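Local coordinates for VirX1 (Cyanophage Syn10, PDB 6QGM), which iodinates diverse substrates as a viral halogenase of the tryptophan halogenase family, probably using a flavin cofactor, at residues T147-K150 with N156-F159. Sequence-based numbering, arbitrary orientation.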
loop_
_atom_site.group_PDB
_atom_site.type_symbol
_atom_site.label_atom_id
_atom_site.label_comp_id
_atom_site.label_asym_id
_atom_site.label_seq_id
_atom_site.Cartn_x
_atom_site.Cartn_y
_atom_site.Cartn_z
ATOM N N THR B 147 -18.787 -30.060 -21.405
ATOM C CA THR B 147 -19.278 -31.068 -20.431
ATOM C C THR B 147 -19.705 -30.325 -19.166
ATOM O O THR B 147 -19.106 -29.246 -18.900
ATOM C CB THR B 147 -18.208 -32.117 -20.121
ATOM O OG1 THR B 147 -18.622 -32.848 -18.969
ATOM C CG2 THR B 147 -16.862 -31.506 -19.835
ATOM N N ARG B 148 -20.672 -30.872 -18.415
ATOM C CA ARG B 148 -21.069 -30.303 -17.097
ATOM C C ARG B 148 -20.091 -30.774 -16.019
ATOM O O ARG B 148 -20.138 -30.203 -14.918
ATOM C CB ARG B 148 -22.514 -30.665 -16.755
ATOM C CG ARG B 148 -23.533 -29.993 -17.655
ATOM C CD ARG B 148 -24.792 -29.560 -16.916
ATOM N NE ARG B 148 -25.670 -28.813 -17.796
ATOM C CZ ARG B 148 -26.457 -29.365 -18.716
ATOM N NH1 ARG B 148 -26.448 -30.677 -18.901
ATOM N NH2 ARG B 148 -27.228 -28.620 -19.491
ATOM N N ASN B 149 -19.224 -31.742 -16.338
ATOM C CA ASN B 149 -18.094 -32.135 -15.459
ATOM C C ASN B 149 -18.659 -32.650 -14.120
ATOM O O ASN B 149 -18.007 -32.433 -13.078
ATOM C CB ASN B 149 -17.112 -30.965 -15.293
ATOM C CG ASN B 149 -15.774 -31.369 -14.719
ATOM O OD1 ASN B 149 -15.232 -32.415 -15.074
ATOM N ND2 ASN B 149 -15.217 -30.515 -13.879
ATOM N N LYS B 150 -19.806 -33.336 -14.165
ATOM C CA LYS B 150 -20.545 -33.886 -12.991
ATOM C C LYS B 150 -19.572 -34.672 -12.113
ATOM O O LYS B 150 -19.440 -34.308 -10.941
ATOM C CB LYS B 150 -21.733 -34.725 -13.474
ATOM C CG LYS B 150 -22.715 -33.968 -14.378
ATOM C CD LYS B 150 -23.253 -34.738 -15.594
ATOM C CE LYS B 150 -23.455 -33.876 -16.824
ATOM N NZ LYS B 150 -23.927 -34.684 -17.964
ATOM N N ASN B 156 -10.672 -28.774 -11.772
ATOM C CA ASN B 156 -10.775 -27.353 -11.340
ATOM C C ASN B 156 -11.625 -26.541 -12.324
ATOM O O ASN B 156 -11.413 -25.325 -12.424
ATOM C CB ASN B 156 -9.385 -26.729 -11.152
ATOM C CG ASN B 156 -8.893 -26.831 -9.719
ATOM O OD1 ASN B 156 -7.759 -27.253 -9.456
ATOM N ND2 ASN B 156 -9.750 -26.471 -8.777
ATOM N N PHE B 157 -12.586 -27.185 -12.992
ATOM C CA PHE B 157 -13.555 -26.563 -13.929
ATOM C C PHE B 157 -14.965 -26.732 -13.369
ATOM O O PHE B 157 -15.362 -27.872 -13.069
ATOM C CB PHE B 157 -13.472 -27.223 -15.304
ATOM C CG PHE B 157 -14.564 -26.819 -16.265
ATOM C CD1 PHE B 157 -14.630 -25.519 -16.767
ATOM C CD2 PHE B 157 -15.516 -27.745 -16.669
ATOM C CE1 PHE B 157 -15.640 -25.151 -17.650
ATOM C CE2 PHE B 157 -16.509 -27.371 -17.559
ATOM C CZ PHE B 157 -16.578 -26.084 -18.048
ATOM N N ASN B 158 -15.692 -25.618 -13.257
ATOM C CA ASN B 158 -17.082 -25.550 -12.735
ATOM C C ASN B 158 -17.967 -24.996 -13.862
ATOM O O ASN B 158 -17.914 -23.791 -14.097
ATOM C CB ASN B 158 -17.103 -24.737 -11.441
ATOM C CG ASN B 158 -18.486 -24.383 -10.927
ATOM O OD1 ASN B 158 -19.475 -24.347 -11.668
ATOM N ND2 ASN B 158 -18.546 -24.109 -9.640
ATOM N N PHE B 159 -18.727 -25.859 -14.541
ATOM C CA PHE B 159 -19.501 -25.530 -15.766
ATOM C C PHE B 159 -20.264 -24.206 -15.578
ATOM O O PHE B 159 -20.073 -23.306 -16.413
ATOM C CB PHE B 159 -20.416 -26.699 -16.154
ATOM C CG PHE B 159 -21.314 -26.369 -17.318
ATOM C CD1 PHE B 159 -20.816 -26.364 -18.613
ATOM C CD2 PHE B 159 -22.642 -26.032 -17.123
ATOM C CE1 PHE B 159 -21.627 -26.044 -19.691
ATOM C CE2 PHE B 159 -23.443 -25.696 -18.198
ATOM C CZ PHE B 159 -22.936 -25.706 -19.480
#
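The Phe159 ring takes CG of Arg148 over one face, while the Phe157 ring has the backbone N of Phe159 over one face, offset toward the rim, and receives the carbonyl oxygen of Thr147 at its edge, in plane, with CB of Asn149 nearby. Both segments belong to the long loop that links helix 137-143 to helix 159-162, which folds back on itself so that they touch, and Thr147 opens an ST turn: its OG1 accepts from Asn149 N at 2.9 Å. In the CH-pi contact, Arg148 CG stands over the face, 4.3 Å from the Phe159 ring centroid, displaced toward the CD2 side. The guanidinium plane is turned 78° to the ring, and NH1 continues to a salt bridge with Glu525. Thr147 O touches both rings, at the edge of Phe157 (CE2, 3.5 Å) and obliquely at Phe159 (CD1, 3.4 Å). With CG anti to the backbone N (chi1 175°), the Phe159 side chain extends to meet Arg148; Tyr75, edge-to-face, and Phe521 pack against the same ring. Leu140 of helix 137-143 packs against both Thr147 and Phe157. The Asn149 amide is held at both its ends: OD1 accepts from Ile154 N within the intervening loop, and ND2 donates across the contact to Phe157 O at 2.8 Å, with an N-H...O angle of 141° and the acceptor close to the amide plane.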